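Local coordinates for sugar ABC transporter substrate-binding protein, BlMnBP1 (Bifidobacterium animalis subsp. lactis ATCC 27673, PDB 6I5R) that binds manno-oligosaccharides such as mannobiose and probably delivers them to the ABC transporter that takes up beta-mannan fragments, at residues 43-47 / 79-83; 200-204 / 407-411; 237-243 / 305-309; 312-317 / 375-381. One frame throughout, in Å; residues are numbered along the deposited sequence.

Interaction 1 of 4, residues 43-47 / 79-83. With BMA (beta-D-mannopyranose), chain B; BMA (beta-D-mannopyranose), chain C.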
loop_
_atom_site.group_PDB
_atom_site.type_symbol
_atom_site.label_atom_id
_atom_site.label_comp_id
_atom_site.label_asym_id
_atom_site.label_seq_id
_atom_site.Cartn_x
_atom_site.Cartn_y
_atom_site.Cartn_z
ATOM N N MET A 43 -14.107 3.227 10.124
ATOM C CA MET A 43 -13.473 4.296 9.355
ATOM C C MET A 43 -12.576 3.669 8.288
ATOM O O MET A 43 -11.748 2.809 8.598
ATOM C CB MET A 43 -12.627 5.193 10.258
ATOM C CG MET A 43 -13.366 5.978 11.334
ATOM S SD MET A 43 -12.122 6.895 12.303
ATOM C CE MET A 43 -11.282 7.801 11.035
ATOM N N ASN A 44 -12.720 4.094 7.038
ATOM C CA ASN A 44 -11.776 3.614 6.023
ATOM C C ASN A 44 -11.571 4.674 4.945
ATOM O O ASN A 44 -12.179 5.746 4.957
ATOM C CB ASN A 44 -12.212 2.266 5.423
ATOM C CG ASN A 44 -13.428 2.374 4.560
ATOM O OD1 ASN A 44 -13.355 2.792 3.415
ATOM N ND2 ASN A 44 -14.562 1.997 5.105
ATOM N N ASN A 45 -10.680 4.355 4.002
ATOM C CA ASN A 45 -10.225 5.320 3.007
ATOM C C ASN A 45 -10.995 5.246 1.693
ATOM O O ASN A 45 -10.741 6.055 0.796
ATOM C CB ASN A 45 -8.755 5.088 2.694
ATOM C CG ASN A 45 -8.502 3.696 2.161
ATOM O OD1 ASN A 45 -8.927 2.712 2.739
ATOM N ND2 ASN A 45 -7.833 3.619 1.026
ATOM N N ARG A 46 -11.883 4.275 1.543
ATOM C CA ARG A 46 -12.517 4.003 0.256
ATOM C C ARG A 46 -13.780 4.852 0.119
ATOM O O ARG A 46 -14.912 4.376 0.170
ATOM C CB ARG A 46 -12.796 2.509 0.119
ATOM C CG ARG A 46 -11.516 1.671 0.101
ATOM C CD ARG A 46 -10.597 2.029 -1.098
ATOM N NE ARG A 46 -11.314 1.938 -2.353
ATOM C CZ ARG A 46 -11.403 0.824 -3.073
ATOM N NH1 ARG A 46 -10.814 -0.296 -2.665
ATOM N NH2 ARG A 46 -12.097 0.833 -4.190
ATOM N N THR A 47 -13.549 6.154 -0.057
ATOM C CA THR A 47 -14.659 7.069 -0.299
ATOM C C THR A 47 -15.473 6.630 -1.505
ATOM O O THR A 47 -16.701 6.785 -1.539
ATOM C CB THR A 47 -14.117 8.480 -0.524
ATOM O OG1 THR A 47 -13.154 8.452 -1.592
ATOM C CG2 THR A 47 -13.446 9.006 0.698
ATOM N N THR A 79 -15.960 7.511 5.690
ATOM C CA THR A 79 -14.839 7.596 4.768
ATOM C C THR A 79 -14.408 9.043 4.627
ATOM O O THR A 79 -15.246 9.950 4.635
ATOM C CB THR A 79 -15.213 7.017 3.409
ATOM O OG1 THR A 79 -16.368 7.696 2.899
ATOM C CG2 THR A 79 -15.501 5.553 3.542
ATOM N N ASP A 80 -13.099 9.246 4.512
ATOM C CA ASP A 80 -12.472 10.554 4.383
ATOM C C ASP A 80 -11.537 10.576 3.183
ATOM O O ASP A 80 -10.767 9.637 2.976
ATOM C CB ASP A 80 -11.673 10.865 5.644
ATOM C CG ASP A 80 -12.504 11.531 6.714
ATOM O OD1 ASP A 80 -13.186 12.514 6.360
ATOM O OD2 ASP A 80 -12.469 11.096 7.903
ATOM N N SER A 81 -11.552 11.671 2.411
ATOM C CA SER A 81 -10.645 11.721 1.267
ATOM C C SER A 81 -9.206 11.840 1.737
ATOM O O SER A 81 -8.306 11.220 1.157
ATOM C CB SER A 81 -10.979 12.881 0.344
ATOM O OG SER A 81 -10.850 14.090 1.064
ATOM N N ASN A 82 -8.973 12.632 2.778
ATOM C CA ASN A 82 -7.634 12.784 3.341
ATOM C C ASN A 82 -7.429 11.743 4.448
ATOM O O ASN A 82 -7.223 12.057 5.609
ATOM C CB ASN A 82 -7.445 14.201 3.864
ATOM C CG ASN A 82 -6.006 14.504 4.221
ATOM O OD1 ASN A 82 -5.104 13.710 3.944
ATOM N ND2 ASN A 82 -5.776 15.660 4.859
ATOM N N TYR A 83 -7.494 10.471 4.064
ATOM C CA TYR A 83 -7.715 9.435 5.068
ATOM C C TYR A 83 -6.561 9.348 6.072
ATOM O O TYR A 83 -6.781 9.373 7.288
ATOM C CB TYR A 83 -7.942 8.063 4.431
ATOM C CG TYR A 83 -8.113 7.066 5.574
ATOM C CD1 TYR A 83 -9.276 7.058 6.327
ATOM C CD2 TYR A 83 -7.068 6.223 5.969
ATOM C CE1 TYR A 83 -9.425 6.192 7.399
ATOM C CE2 TYR A 83 -7.204 5.363 7.051
ATOM C CZ TYR A 83 -8.401 5.355 7.758
ATOM O OH TYR A 83 -8.577 4.511 8.838
HETATM C C1 BMA B . -6.303 5.103 -1.951
HETATM C C2 BMA B . -5.282 5.640 -0.903
HETATM C C3 BMA B . -4.100 4.721 -0.889
HETATM C C4 BMA B . -4.525 3.258 -0.802
HETATM C C5 BMA B . -5.509 2.907 -1.919
HETATM C C6 BMA B . -6.005 1.479 -1.805
HETATM O O2 BMA B . -5.809 5.555 0.419
HETATM O O3 BMA B . -3.196 5.001 0.184
HETATM O O4 BMA B . -3.374 2.470 -0.951
HETATM O O5 BMA B . -6.645 3.778 -1.790
HETATM O O6 BMA B . -6.759 1.301 -0.595
HETATM C C1 BMA C . -10.879 6.787 -3.768
HETATM C C2 BMA C . -10.299 5.390 -4.104
HETATM C C3 BMA C . -9.211 5.042 -3.097
HETATM C C4 BMA C . -8.276 6.203 -2.877
HETATM C C5 BMA C . -9.053 7.494 -2.587
HETATM C C6 BMA C . -8.134 8.663 -2.331
HETATM O O1 BMA C . -11.729 7.049 -4.837
HETATM O O2 BMA C . -9.646 5.492 -5.410
HETATM O O3 BMA C . -8.492 3.922 -3.483
HETATM O O4 BMA C . -7.414 5.938 -1.769
HETATM O O5 BMA C . -9.909 7.762 -3.686
HETATM O O6 BMA C . -8.940 9.657 -1.687
HETATM O O HOH W 1 -9.285 8.456 1.047
#

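Interaction 2 of 4, residues 200-204 / 407-411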
loop_
_atom_site.group_PDB
_atom_site.type_symbol
_atom_site.label_atom_id
_atom_site.label_comp_id
_atom_site.label_asym_id
_atom_site.label_seq_id
_atom_site.Cartn_x
_atom_site.Cartn_y
_atom_site.Cartn_z
ATOM N N MET A 200 2.132 9.935 -4.112
ATOM C CA MET A 200 3.566 10.183 -4.146
ATOM C C MET A 200 4.322 9.283 -3.154
ATOM O O MET A 200 5.397 8.749 -3.475
ATOM C CB MET A 200 3.859 11.646 -3.868
ATOM C CG MET A 200 3.361 12.567 -4.970
ATOM S SD MET A 200 4.695 13.013 -6.106
ATOM C CE MET A 200 4.738 11.600 -7.226
ATOM N N GLY A 201 3.722 9.111 -1.966
ATOM C CA GLY A 201 4.334 8.241 -0.973
ATOM C C GLY A 201 4.447 6.794 -1.428
ATOM O O GLY A 201 5.282 6.045 -0.911
ATOM N N ALA A 202 3.582 6.372 -2.357
ATOM C CA ALA A 202 3.602 5.007 -2.877
ATOM C C ALA A 202 4.944 4.630 -3.481
ATOM O O ALA A 202 5.293 3.443 -3.516
ATOM C CB ALA A 202 2.484 4.841 -3.917
ATOM N N TRP A 203 5.730 5.615 -3.930
ATOM C CA TRP A 203 7.030 5.274 -4.484
ATOM C C TRP A 203 7.916 4.560 -3.469
ATOM O O TRP A 203 8.801 3.794 -3.863
ATOM C CB TRP A 203 7.707 6.534 -5.024
ATOM C CG TRP A 203 7.126 6.936 -6.334
ATOM C CD1 TRP A 203 5.962 7.614 -6.541
ATOM C CD2 TRP A 203 7.666 6.646 -7.628
ATOM N NE1 TRP A 203 5.750 7.785 -7.900
ATOM C CE2 TRP A 203 6.785 7.196 -8.582
ATOM C CE3 TRP A 203 8.812 5.972 -8.074
ATOM C CZ2 TRP A 203 7.015 7.087 -9.958
ATOM C CZ3 TRP A 203 9.039 5.878 -9.436
ATOM C CH2 TRP A 203 8.138 6.421 -10.360
ATOM N N ASP A 204 7.669 4.749 -2.167
ATOM C CA ASP A 204 8.432 4.038 -1.153
ATOM C C ASP A 204 8.131 2.544 -1.154
ATOM O O ASP A 204 8.862 1.771 -0.533
ATOM C CB ASP A 204 8.133 4.582 0.249
ATOM C CG ASP A 204 8.690 5.992 0.501
ATOM O OD1 ASP A 204 9.473 6.514 -0.315
ATOM O OD2 ASP A 204 8.346 6.579 1.547
ATOM N N ASN A 407 4.984 9.671 4.396
ATOM C CA ASN A 407 5.603 10.936 3.961
ATOM C C ASN A 407 5.745 10.936 2.436
ATOM O O ASN A 407 6.760 10.525 1.872
ATOM C CB ASN A 407 6.939 11.196 4.658
ATOM C CG ASN A 407 7.617 12.512 4.182
ATOM O OD1 ASN A 407 7.174 13.165 3.233
ATOM N ND2 ASN A 407 8.693 12.895 4.860
ATOM N N GLY A 408 4.714 11.427 1.772
ATOM C CA GLY A 408 4.758 11.706 0.355
ATOM C C GLY A 408 5.312 13.076 0.034
ATOM O O GLY A 408 5.497 13.411 -1.130
ATOM N N LYS A 409 5.608 13.887 1.047
ATOM C CA LYS A 409 6.097 15.234 0.789
ATOM C C LYS A 409 7.512 15.195 0.216
ATOM O O LYS A 409 7.856 15.988 -0.667
ATOM C CB LYS A 409 6.048 16.076 2.075
ATOM C CG LYS A 409 4.715 16.809 2.377
ATOM C CD LYS A 409 3.661 15.847 2.782
ATOM C CE LYS A 409 2.581 16.474 3.657
ATOM N NZ LYS A 409 1.581 17.230 2.861
ATOM N N LYS A 410 8.339 14.270 0.688
ATOM C CA LYS A 410 9.701 14.185 0.170
ATOM C C LYS A 410 9.708 13.761 -1.298
ATOM O O LYS A 410 10.624 14.097 -2.049
ATOM C CB LYS A 410 10.517 13.208 1.016
ATOM C CG LYS A 410 10.027 11.752 0.948
ATOM C CD LYS A 410 10.979 10.794 1.667
ATOM C CE LYS A 410 10.566 9.338 1.534
ATOM N NZ LYS A 410 9.292 8.994 2.204
ATOM N N ILE A 411 8.701 13.002 -1.710
ATOM C CA ILE A 411 8.598 12.562 -3.095
ATOM C C ILE A 411 8.104 13.708 -3.967
ATOM O O ILE A 411 8.517 13.855 -5.118
ATOM C CB ILE A 411 7.644 11.352 -3.191
ATOM C CG1 ILE A 411 8.029 10.274 -2.203
ATOM C CG2 ILE A 411 7.588 10.772 -4.611
ATOM C CD1 ILE A 411 9.411 9.717 -2.389
#

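Interaction 3 of 4, residues 237-243 / 305-309. With ZN (zinc ion), chain D.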
loop_
_atom_site.group_PDB
_atom_site.type_symbol
_atom_site.label_atom_id
_atom_site.label_comp_id
_atom_site.label_asym_id
_atom_site.label_seq_id
_atom_site.Cartn_x
_atom_site.Cartn_y
_atom_site.Cartn_z
ATOM N N ASP A 237 21.369 0.438 -11.325
ATOM C CA ASP A 237 19.997 0.202 -11.732
ATOM C C ASP A 237 19.213 -0.651 -10.742
ATOM O O ASP A 237 18.146 -1.180 -11.091
ATOM C CB ASP A 237 19.988 -0.450 -13.105
ATOM C CG ASP A 237 20.701 -1.796 -13.125
ATOM O OD1 ASP A 237 21.298 -2.251 -12.093
ATOM O OD2 ASP A 237 20.657 -2.416 -14.226
ATOM N N THR A 238 19.661 -0.823 -9.619
ATOM C CA THR A 238 18.900 -1.482 -8.565
ATOM C C THR A 238 18.943 -0.626 -7.299
ATOM O O THR A 238 19.533 0.456 -7.261
ATOM C CB THR A 238 19.445 -2.881 -8.229
ATOM O OG1 THR A 238 20.739 -2.752 -7.611
ATOM C CG2 THR A 238 19.528 -3.686 -9.510
ATOM N N HIS A 239 18.323 -1.169 -6.242
ATOM C CA HIS A 239 18.286 -0.575 -4.913
ATOM C C HIS A 239 17.429 0.705 -4.912
ATOM O O HIS A 239 16.952 1.137 -5.960
ATOM C CB HIS A 239 19.700 -0.290 -4.452
ATOM C CG HIS A 239 20.376 -1.493 -3.894
ATOM N ND1 HIS A 239 20.746 -2.562 -4.680
ATOM C CD2 HIS A 239 20.669 -1.843 -2.619
ATOM C CE1 HIS A 239 21.265 -3.510 -3.914
ATOM N NE2 HIS A 239 21.250 -3.086 -2.665
ATOM N N PRO A 240 17.200 1.296 -3.716
ATOM C CA PRO A 240 16.264 2.431 -3.675
ATOM C C PRO A 240 16.618 3.576 -4.621
ATOM O O PRO A 240 15.717 4.183 -5.198
ATOM C CB PRO A 240 16.296 2.850 -2.200
ATOM C CG PRO A 240 16.538 1.539 -1.487
ATOM C CD PRO A 240 17.512 0.779 -2.374
ATOM N N TYR A 241 17.905 3.901 -4.772
ATOM C CA TYR A 241 18.307 4.971 -5.685
ATOM C C TYR A 241 17.658 4.815 -7.055
ATOM O O TYR A 241 17.203 5.798 -7.657
ATOM C CB TYR A 241 19.844 4.985 -5.789
ATOM C CG TYR A 241 20.426 5.983 -6.761
ATOM C CD1 TYR A 241 20.541 5.662 -8.110
ATOM C CD2 TYR A 241 20.877 7.237 -6.343
ATOM C CE1 TYR A 241 21.066 6.565 -9.010
ATOM C CE2 TYR A 241 21.394 8.154 -7.249
ATOM C CZ TYR A 241 21.502 7.795 -8.584
ATOM O OH TYR A 241 22.030 8.651 -9.524
ATOM N N ALA A 242 17.629 3.594 -7.581
ATOM C CA ALA A 242 17.121 3.432 -8.933
ATOM C C ALA A 242 15.636 3.726 -9.001
ATOM O O ALA A 242 15.124 4.073 -10.071
ATOM C CB ALA A 242 17.399 2.023 -9.445
ATOM N N VAL A 243 14.919 3.535 -7.893
ATOM C CA VAL A 243 13.487 3.793 -7.883
ATOM C C VAL A 243 13.225 5.283 -7.938
ATOM O O VAL A 243 12.469 5.773 -8.779
ATOM C CB VAL A 243 12.850 3.169 -6.633
ATOM C CG1 VAL A 243 11.374 3.548 -6.511
ATOM C CG2 VAL A 243 13.024 1.672 -6.646
ATOM N N PHE A 305 7.401 -3.393 -11.559
ATOM C CA PHE A 305 8.245 -2.214 -11.634
ATOM C C PHE A 305 9.513 -2.571 -12.405
ATOM O O PHE A 305 10.057 -3.663 -12.230
ATOM C CB PHE A 305 8.615 -1.688 -10.231
ATOM C CG PHE A 305 9.257 -0.299 -10.251
ATOM C CD1 PHE A 305 10.636 -0.157 -10.337
ATOM C CD2 PHE A 305 8.485 0.849 -10.226
ATOM C CE1 PHE A 305 11.224 1.086 -10.396
ATOM C CE2 PHE A 305 9.074 2.098 -10.285
ATOM C CZ PHE A 305 10.454 2.216 -10.365
ATOM N N PRO A 306 10.011 -1.686 -13.243
ATOM C CA PRO A 306 11.132 -2.049 -14.138
ATOM C C PRO A 306 12.510 -2.009 -13.487
ATOM O O PRO A 306 13.374 -1.216 -13.826
ATOM C CB PRO A 306 10.991 -1.018 -15.266
ATOM C CG PRO A 306 10.374 0.178 -14.579
ATOM C CD PRO A 306 9.465 -0.349 -13.537
ATOM N N ILE A 307 12.705 -2.899 -12.526
ATOM C CA ILE A 307 14.022 -3.198 -11.989
ATOM C C ILE A 307 14.228 -4.699 -12.080
ATOM O O ILE A 307 13.308 -5.478 -11.815
ATOM C CB ILE A 307 14.184 -2.710 -10.531
ATOM C CG1 ILE A 307 14.336 -1.177 -10.510
ATOM C CG2 ILE A 307 15.410 -3.310 -9.873
ATOM C CD1 ILE A 307 14.411 -0.543 -9.129
ATOM N N THR A 308 15.419 -5.087 -12.511
ATOM C CA THR A 308 15.850 -6.476 -12.549
ATOM C C THR A 308 17.050 -6.624 -11.627
ATOM O O THR A 308 17.989 -5.818 -11.673
ATOM C CB THR A 308 16.190 -6.907 -13.971
ATOM O OG1 THR A 308 15.055 -6.714 -14.824
ATOM C CG2 THR A 308 16.608 -8.375 -14.003
ATOM N N VAL A 309 16.997 -7.630 -10.770
ATOM C CA VAL A 309 18.045 -7.907 -9.794
ATOM C C VAL A 309 18.702 -9.223 -10.189
ATOM O O VAL A 309 18.080 -10.287 -10.064
ATOM C CB VAL A 309 17.482 -7.974 -8.365
ATOM C CG1 VAL A 309 18.545 -8.368 -7.366
ATOM C CG2 VAL A 309 16.907 -6.614 -7.990
HETATM ZN ZN ZN D . 22.433 -4.321 -1.657
HETATM O O HOH W 2 17.278 -2.892 -13.257
HETATM O O HOH W 3 20.164 -5.151 -12.819
HETATM O O HOH W 4 21.686 -5.679 -2.958
HETATM O O HOH W 5 23.456 -5.596 -2.261
HETATM O O HOH W 6 21.837 -3.870 -0.067
HETATM O O HOH W 7 23.784 -5.782 -0.581
HETATM O O HOH W 8 24.259 -3.138 -2.172
#

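Interaction 4 of 4, residues 312-317 / 375-381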
loop_
_atom_site.group_PDB
_atom_site.type_symbol
_atom_site.label_atom_id
_atom_site.label_comp_id
_atom_site.label_asym_id
_atom_site.label_seq_id
_atom_site.Cartn_x
_atom_site.Cartn_y
_atom_site.Cartn_z
ATOM N N LYS A 312 16.559 -11.370 -12.280
ATOM C CA LYS A 312 15.198 -11.701 -11.888
ATOM C C LYS A 312 14.479 -10.452 -11.397
ATOM O O LYS A 312 15.087 -9.563 -10.803
ATOM C CB LYS A 312 15.163 -12.786 -10.771
ATOM C CG LYS A 312 13.756 -13.080 -10.202
ATOM C CD LYS A 312 12.781 -13.625 -11.242
ATOM C CE LYS A 312 11.987 -14.855 -10.693
ATOM N NZ LYS A 312 11.704 -15.931 -11.736
ATOM N N GLN A 313 13.200 -10.375 -11.681
ATOM C CA GLN A 313 12.355 -9.314 -11.163
ATOM C C GLN A 313 11.660 -9.818 -9.911
ATOM O O GLN A 313 11.352 -11.007 -9.796
ATOM C CB GLN A 313 11.330 -8.881 -12.200
ATOM C CG GLN A 313 11.964 -8.225 -13.384
ATOM C CD GLN A 313 10.985 -7.401 -14.139
ATOM O OE1 GLN A 313 10.997 -6.163 -14.055
ATOM N NE2 GLN A 313 10.145 -8.059 -14.910
ATOM N N TYR A 314 11.433 -8.898 -8.966
ATOM C CA TYR A 314 10.819 -9.198 -7.684
ATOM C C TYR A 314 9.653 -8.257 -7.422
ATOM O O TYR A 314 9.654 -7.097 -7.857
ATOM C CB TYR A 314 11.813 -9.048 -6.535
ATOM C CG TYR A 314 12.908 -10.064 -6.522
ATOM C CD1 TYR A 314 14.003 -9.917 -7.334
ATOM C CD2 TYR A 314 12.859 -11.175 -5.675
ATOM C CE1 TYR A 314 15.028 -10.838 -7.336
ATOM C CE2 TYR A 314 13.886 -12.103 -5.658
ATOM C CZ TYR A 314 14.963 -11.929 -6.519
ATOM O OH TYR A 314 16.008 -12.815 -6.544
ATOM N N ALA A 315 8.653 -8.772 -6.712
ATOM C CA ALA A 315 7.525 -7.972 -6.257
ATOM C C ALA A 315 7.149 -8.430 -4.855
ATOM O O ALA A 315 6.940 -9.625 -4.618
ATOM C CB ALA A 315 6.331 -8.095 -7.218
ATOM N N THR A 316 7.082 -7.477 -3.927
ATOM C CA THR A 316 6.682 -7.758 -2.554
ATOM C C THR A 316 5.164 -7.783 -2.456
ATOM O O THR A 316 4.492 -6.902 -2.991
ATOM C CB THR A 316 7.218 -6.689 -1.598
ATOM O OG1 THR A 316 8.654 -6.711 -1.615
ATOM C CG2 THR A 316 6.683 -6.908 -0.188
ATOM N N ILE A 317 4.627 -8.789 -1.798
ATOM C CA ILE A 317 3.218 -8.793 -1.427
ATOM C C ILE A 317 3.104 -8.281 -0.010
ATOM O O ILE A 317 3.802 -8.766 0.894
ATOM C CB ILE A 317 2.603 -10.185 -1.546
ATOM C CG1 ILE A 317 2.589 -10.597 -3.007
ATOM C CG2 ILE A 317 1.225 -10.151 -0.985
ATOM C CD1 ILE A 317 2.430 -12.074 -3.140
ATOM N N ASP A 375 7.097 -14.960 -14.377
ATOM C CA ASP A 375 8.513 -15.105 -14.093
ATOM C C ASP A 375 8.966 -14.206 -12.956
ATOM O O ASP A 375 10.168 -14.061 -12.743
ATOM C CB ASP A 375 9.344 -14.776 -15.318
ATOM C CG ASP A 375 9.214 -15.804 -16.411
ATOM O OD1 ASP A 375 8.633 -16.886 -16.157
ATOM O OD2 ASP A 375 9.710 -15.503 -17.521
ATOM N N VAL A 376 8.048 -13.584 -12.260
ATOM C CA VAL A 376 8.387 -12.682 -11.164
ATOM C C VAL A 376 8.449 -13.454 -9.852
ATOM O O VAL A 376 7.585 -14.274 -9.554
ATOM C CB VAL A 376 7.364 -11.529 -11.083
ATOM C CG1 VAL A 376 7.573 -10.754 -9.816
ATOM C CG2 VAL A 376 7.503 -10.635 -12.309
ATOM N N GLU A 377 9.460 -13.171 -9.037
ATOM C CA GLU A 377 9.556 -13.794 -7.724
ATOM C C GLU A 377 8.724 -12.960 -6.765
ATOM O O GLU A 377 9.042 -11.792 -6.507
ATOM C CB GLU A 377 10.997 -13.901 -7.250
ATOM C CG GLU A 377 11.128 -14.892 -6.105
ATOM C CD GLU A 377 10.951 -16.352 -6.547
ATOM O OE1 GLU A 377 11.274 -16.642 -7.732
ATOM O OE2 GLU A 377 10.479 -17.181 -5.720
ATOM N N LEU A 378 7.637 -13.543 -6.266
ATOM C CA LEU A 378 6.768 -12.858 -5.324
ATOM C C LEU A 378 7.242 -13.166 -3.909
ATOM O O LEU A 378 7.295 -14.335 -3.509
ATOM C CB LEU A 378 5.319 -13.293 -5.500
ATOM C CG LEU A 378 4.671 -13.064 -6.857
ATOM C CD1 LEU A 378 3.298 -13.674 -6.881
ATOM C CD2 LEU A 378 4.641 -11.590 -7.139
ATOM N N ILE A 379 7.565 -12.119 -3.150
ATOM C CA ILE A 379 8.168 -12.247 -1.831
ATOM C C ILE A 379 7.369 -11.410 -0.837
ATOM O O ILE A 379 6.590 -10.546 -1.211
ATOM C CB ILE A 379 9.652 -11.813 -1.806
ATOM C CG1 ILE A 379 9.851 -10.426 -2.443
ATOM C CG2 ILE A 379 10.534 -12.860 -2.495
ATOM C CD1 ILE A 379 11.325 -9.936 -2.358
ATOM N N THR A 380 7.619 -11.645 0.447
ATOM C CA THR A 380 7.083 -10.821 1.518
ATOM C C THR A 380 8.222 -10.374 2.424
ATOM O O THR A 380 9.262 -11.034 2.529
ATOM C CB THR A 380 6.052 -11.562 2.366
ATOM O OG1 THR A 380 6.695 -12.689 2.969
ATOM C CG2 THR A 380 4.891 -12.000 1.501
ATOM N N ASP A 381 8.010 -9.241 3.072
ATOM C CA ASP A 381 9.028 -8.688 3.950
ATOM C C ASP A 381 9.233 -9.607 5.154
ATOM O O ASP A 381 8.295 -9.893 5.902
ATOM C CB ASP A 381 8.631 -7.284 4.411
ATOM C CG ASP A 381 8.843 -6.233 3.364
ATOM O OD1 ASP A 381 9.567 -6.489 2.382
ATOM O OD2 ASP A 381 8.324 -5.112 3.553
HETATM O O HOH W 9 11.693 -12.128 -13.736
HETATM O O HOH W 10 9.559 -5.021 0.124
HETATM O O HOH W 11 10.344 -8.430 0.145
HETATM O O HOH W 12 5.415 -7.994 3.066
#

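Interaction 1 of 4, residues 43-47 / 79-83
The chain leaves strand 38-44 at 43-47 and passes close to 79-83, which begins at the end of the parallel neighbour, strand 73-79. The two paths approach at two places: the CA atoms of N45 and Y83 are 5.2 Å apart, and those of T47 and T79 are 5.1 Å apart. The backbones also meet through a CA-H...O contact, T79 CA to N44 O at 3.2 Å. Beyond the strand the first segment bends in an Asx turn, in which R46 N donates to N44 OD1 at 2.8 Å.

T79 and Y83 lose the most surface to the first segment. T79 OG1 lies 3.7 Å from T47 CA and is hydrogen-bonded to N50. The ring of Y83 has N45 N over one face, and its OH bonds to M102 on strand 100-102. T47 CG2 packs on the backbone, 3.5 Å from D80 C.

N45 makes the two hydrogen bonds from these segments to the chain B mannose. Its ND2 donates to O2 (2.9 Å) and O6 (3.0 Å) of that sugar. A water joins N45 O (2.8 Å) and D80 O (2.7 Å) to O6 of the chain C mannose. The same O6 makes a weak bond to S81 O, at 3.3 Å. R46 is held by salt bridges to D48 and E354. Loops at the C-terminal ends of parallel strands thus line the mannobiose pocket, as in other periplasmic-binding-protein folds.

Interaction 2 of 4, residues 200-204 / 407-411
I411, M200 and D204 have the most surface buried in this contact, and the backbones come together at G201 and G408. G201 CA and G408 CA are only 3.7 Å apart. A side chain on G408 would point at the other segment, and its CB would sit tightly against G201 N, so the absence of one suits the close approach.

I411, on the first turn of helix 409-420, points toward the end of helix 197-201. Its CG2 lies 3.2 Å from M200 O and 4.0 Å from W203 CD1, and its CB is 3.9 Å from M200 CB. Its CD1 also reaches D204 OD1, at 3.8 Å. M200 turns toward the other segment as well, with CB 3.6 Å from G408 O.

D204 supplies the charge. Its OD2 forms a salt bridge with K410 NZ at 2.7 Å. K410 NZ also donates to N407 O at 3.0 Å, and L401 O is a further acceptor. N407 caps the start of the helix: its OD1 accepts from K410 N at 3.0 Å and, weakly, from K409 N at 2.8 Å.

The contact is buried where several helices converge. W203 and I411 both touch L247 of helix 239-252, and D204 OD1 is bonded to Y244 of that helix. W432 of helix 425-443 packs on K410 and I411. M200 also touches V415, further along helix 409-420.

Interaction 3 of 4, residues 237-243 / 305-309
This is plain packing between the start of helix 239-252 and the loop that joins strand 300-304 to strand 314-325, with a zinc ion bound at its outer edge. I307 is the central apolar residue. Its CD1 lies 3.6 Å from V243 CG2 and 4.0 Å from A242 CB, while its CG2 is 3.7 Å from D237 O. V243 also meets F305, with CG1 4.2 Å from CZ of the ring. T238 CG2 extends the packing, 3.4 Å from T308 O and 4.2 Å from V309 CG2.

Two waters bridge the segments, one between backbone atoms and the other from T308 O to the D237 carboxylate. The first donates to D237 O (2.9 Å) and accepts from T308 N (3.0 Å). The second donates to T308 O at 2.5 Å and weakly to D237 OD2 at 3.1 Å.

H239 faces away from the loop. Its ND1 donates to T238 OG1 at 2.9 Å, and T238 OG1 is also bonded to A235. This orients the imidazole, whose NE2 binds zinc at 2.0 Å. Five waters complete the coordination.

The link between the segments is therefore apolar contact plus bridging water. The zinc takes one histidine nitrogen and five waters, so it does not cross-link the two segments.

Interaction 4 of 4, residues 312-317 / 375-381
The side chains of this parallel strand pair fall on two faces. Y314, T316, E377 and I379 share one, and A315 and L378 the other. Y314 is an m rotamer, and its CD2 lies 3.7 Å from E377 CB and 3.9 Å from I379 CD1. I379 takes the p well at chi1, with chi2 extended, which brings its tip to the tyrosine ring. On the other face A315 CB touches V376 CG1 and L378 CD2, both at 3.9 Å, and I317 CD1 lies 3.9 Å from L378 CB.

The CA-to-CB bond of K312 points sideways, and the side chain bends back through a p chi2. Its NZ donates to D375 O at 2.6 Å, although the position of that oxygen is less certain. At 4.1 Å, E377 OE1 is too far from K312 NZ for a salt bridge. T316 OG1 and D381 OD1 meet through two waters, and a third joins I317 O to D381 N.

The backbone ladder is regular. E377 N donates to Q313 O (3.0 Å) and A315 N to E377 O (3.1 Å). Next come I379 N to A315 O (3.0 Å) and I317 N to I379 O (2.7 Å). The axes of 314-317 and 377-379 come within 4.7 Å at closest, with 29° between their directions. The alternation of one strand's donors and acceptors around single residues of the other is the parallel beta pattern. It adds the short strand 377-379 beside strand 314-325 in the mixed sheet.

From the N terminus, interaction 1 closes first, joining two neighbouring parallel strands across helix 59-69 and lining the sugar pocket. Interaction 2 then opens at 200-204 and closes only at 407-411, a loop of some 200 residues. Interactions 3 and 4 are both nested inside it, one after the other: 237-243 meets 305-309, then 312-317 meets 375-381. W203 of interaction 2 packs on V243 and F305 of interaction 3. V309 of interaction 3 touches Y314 of interaction 4. Interaction 2 joins helix ends, interaction 3 a helix start to a loop and interaction 4 two strands. Interaction 1 lies about 29 Å from interaction 4, centre to centre, yet both reach the same mixed sheet.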